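Local coordinates for alanyl-tRNA synthetase (Aquifex aeolicus, PDB 3G98), which attaches alanine to its tRNA, and whose C-Ala domain, the fragment here, brings editing and aminoacylation together on one tRNA, at residues A[3-7]-A[8-12]. Residues are numbered along the deposited sequence; the frame is centred on the assembly and turned at random.
Sequences EENVG and DFTLH
Val-6 and Phe-9 bond backbone to backbone in both directions, as do Glu-4 and Leu-11, and so join the antiparallel strands 3-6 and 9-12. A type II' turn runs from Val-6 to Phe-9. Gly-7 takes its first corner with a positive phi of 59°, a conformation that favours glycine. A water donates to Gly-7 O and to Phe-9 O.

Glu-3, Asn-5, Thr-10 and His-12 share one face. Thr-10 OG1 donates to Asn-5 OD1 at 2.6 Å, approaching nearly along the C=O axis. The two side chains lie side by side. Thr-10 CG2 stands anti to the backbone N and meets Glu-3 OE2 at 3.6 Å. The Glu-3 chain is extended (chi2 178°) and runs beside the His-12 ring. Its OE1 sits at the ring edge, 3.6 Å from His-12 CE1, with the carboxylate and ring planes 62° apart. A valine in place of Thr-10 would probably leave Asn-5 OD1 without its hydroxyl donor and the amide freer to turn.

On the other face, Val-6 CG2 lies 4.4 Å from Leu-11 CB. Both side chains pack on helix 98-110, where Lys-106 forms a salt bridge with Glu-4. The arrangement is a beta hairpin closed by a two-residue type II' turn (Gly-7 and Asp-8), with strand 2-6 at the edge of the mixed sheet of this alpha and beta domain.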
ATOM      1  N   GLU A   3     -12.384   3.478   0.504  1.00 28.31           N
ATOM      2  CA  GLU A   3     -12.091   3.612   1.921  1.00 27.23           C
ATOM      3  C   GLU A   3     -12.878   2.574   2.708  1.00 36.42           C
ATOM      4  O   GLU A   3     -14.080   2.405   2.503  1.00 29.30           O
ATOM      5  CB  GLU A   3     -12.440   5.020   2.415  1.00 32.44           C
ATOM      6  CG  GLU A   3     -12.398   5.156   3.928  1.00 41.56           C
ATOM      7  CD  GLU A   3     -12.700   6.562   4.404  1.00 38.46           C
ATOM      8  OE1 GLU A   3     -12.656   7.496   3.577  1.00 32.30           O
ATOM      9  OE2 GLU A   3     -12.980   6.730   5.610  1.00 34.50           O
ATOM     10  N   GLU A   4     -12.189   1.885   3.608  1.00 28.03           N
ATOM     11  CA  GLU A   4     -12.796   0.846   4.426  1.00 32.53           C
ATOM     12  C   GLU A   4     -12.112   0.733   5.782  1.00 36.04           C
ATOM     13  O   GLU A   4     -10.890   0.628   5.859  1.00 25.76           O
ATOM     14  CB  GLU A   4     -12.695  -0.500   3.708  1.00 31.52           C
ATOM     15  CG  GLU A   4     -13.197  -1.672   4.537  1.00 40.07           C
ATOM     16  CD  GLU A   4     -13.150  -2.990   3.786  1.00 42.39           C
ATOM     17  OE1 GLU A   4     -12.976  -2.975   2.547  1.00 32.23           O
ATOM     18  OE2 GLU A   4     -13.292  -4.041   4.442  1.00 35.37           O
ATOM     19  N   ASN A   5     -12.891   0.745   6.859  1.00 23.53           N
ATOM     20  CA  ASN A   5     -12.311   0.483   8.167  1.00 19.34           C
ATOM     21  C   ASN A   5     -12.020  -1.001   8.343  1.00 25.35           C
ATOM     22  O   ASN A   5     -12.857  -1.848   8.024  1.00 27.54           O
ATOM     23  CB  ASN A   5     -13.216   1.007   9.287  1.00 21.60           C
ATOM     24  CG  ASN A   5     -13.286   2.520   9.301  1.00 28.26           C
ATOM     25  OD1 ASN A   5     -12.304   3.198   8.992  1.00 33.21           O
ATOM     26  ND2 ASN A   5     -14.452   3.057   9.637  1.00 45.37           N
ATOM     27  N   VAL A   6     -10.821  -1.308   8.823  1.00 23.85           N
ATOM     28  CA  VAL A   6     -10.412  -2.684   9.090  1.00 34.82           C
ATOM     29  C   VAL A   6      -9.743  -2.738  10.453  1.00 35.93           C
ATOM     30  O   VAL A   6      -8.669  -2.164  10.660  1.00 32.66           O
ATOM     31  CB  VAL A   6      -9.429  -3.231   8.029  1.00 29.46           C
ATOM     32  CG1 VAL A   6      -9.106  -4.693   8.314  1.00 40.23           C
ATOM     33  CG2 VAL A   6      -9.991  -3.066   6.626  1.00 28.98           C
ATOM     34  N   GLY A   7     -10.377  -3.436  11.386  1.00 37.81           N
ATOM     35  CA  GLY A   7      -9.905  -3.434  12.757  1.00 38.33           C
ATOM     36  C   GLY A   7      -9.920  -2.006  13.259  1.00 26.02           C
ATOM     37  O   GLY A   7     -10.905  -1.295  13.089  1.00 28.76           O
ATOM     38  N   ASP A   8      -8.811  -1.574  13.847  1.00 23.13           N
ATOM     39  CA  ASP A   8      -8.725  -0.237  14.408  1.00 22.79           C
ATOM     40  C   ASP A   8      -8.117   0.748  13.410  1.00 21.84           C
ATOM     41  O   ASP A   8      -7.651   1.816  13.799  1.00 26.32           O
ATOM     42  CB  ASP A   8      -7.887  -0.265  15.692  1.00 33.41           C
ATOM     43  CG  ASP A   8      -8.189   0.900  16.614  1.00 41.71           C
ATOM     44  OD1 ASP A   8      -9.382   1.144  16.897  1.00 38.30           O
ATOM     45  OD2 ASP A   8      -7.231   1.562  17.067  1.00 46.24           O
ATOM     46  N   PHE A   9      -8.121   0.389  12.126  1.00 20.90           N
ATOM     47  CA  PHE A   9      -7.498   1.225  11.094  1.00 35.24           C
ATOM     48  C   PHE A   9      -8.492   1.656  10.017  1.00 28.24           C
ATOM     49  O   PHE A   9      -9.550   1.048   9.865  1.00 31.10           O
ATOM     50  CB  PHE A   9      -6.327   0.472  10.448  1.00 27.56           C
ATOM     51  CG  PHE A   9      -5.450  -0.242  11.437  1.00 30.22           C
ATOM     52  CD1 PHE A   9      -5.501  -1.626  11.559  1.00 36.31           C
ATOM     53  CD2 PHE A   9      -4.592   0.467  12.263  1.00 34.40           C
ATOM     54  CE1 PHE A   9      -4.699  -2.288  12.477  1.00 39.92           C
ATOM     55  CE2 PHE A   9      -3.786  -0.191  13.185  1.00 35.64           C
ATOM     56  CZ  PHE A   9      -3.840  -1.567  13.291  1.00 34.18           C
ATOM     57  N   THR A  10      -8.152   2.717   9.283  1.00 25.02           N
ATOM     58  CA  THR A  10      -8.900   3.104   8.085  1.00 27.79           C
ATOM     59  C   THR A  10      -8.028   2.859   6.851  1.00 29.76           C
ATOM     60  O   THR A  10      -6.977   3.491   6.677  1.00 20.70           O
ATOM     61  CB  THR A  10      -9.353   4.586   8.115  1.00 32.62           C
ATOM     62  OG1 THR A  10     -10.235   4.805   9.222  1.00 36.61           O
ATOM     63  CG2 THR A  10     -10.082   4.958   6.826  1.00 25.31           C
ATOM     64  N   LEU A  11      -8.463   1.930   6.007  1.00 23.71           N
ATOM     65  CA  LEU A  11      -7.710   1.569   4.808  1.00 24.65           C
ATOM     66  C   LEU A  11      -8.181   2.348   3.586  1.00 23.48           C
ATOM     67  O   LEU A  11      -9.368   2.359   3.269  1.00 25.91           O
ATOM     68  CB  LEU A  11      -7.804   0.064   4.537  1.00 23.10           C
ATOM     69  CG  LEU A  11      -7.102  -0.423   3.264  1.00 19.89           C
ATOM     70  CD1 LEU A  11      -5.603  -0.185   3.340  1.00 20.60           C
ATOM     71  CD2 LEU A  11      -7.396  -1.906   3.016  1.00 22.24           C
ATOM     72  N   HIS A  12      -7.240   3.020   2.925  1.00 19.93           N
ATOM     73  CA  HIS A  12      -7.492   3.693   1.653  1.00 25.95           C
ATOM     74  C   HIS A  12      -6.711   2.959   0.568  1.00 23.06           C
ATOM     75  O   HIS A  12      -5.486   2.783   0.669  1.00 23.98           O
ATOM     76  CB  HIS A  12      -7.046   5.161   1.708  1.00 27.54           C
ATOM     77  CG  HIS A  12      -7.631   5.926   2.852  1.00 28.29           C
ATOM     78  ND1 HIS A  12      -8.866   6.536   2.784  1.00 27.29           N
ATOM     79  CD2 HIS A  12      -7.157   6.171   4.097  1.00 31.66           C
ATOM     80  CE1 HIS A  12      -9.129   7.123   3.940  1.00 33.70           C
ATOM     81  NE2 HIS A  12      -8.108   6.917   4.753  1.00 31.23           N
TER
HETATM   82  O   HOH W   1     -11.267   1.336  12.341  1.00 30.07           O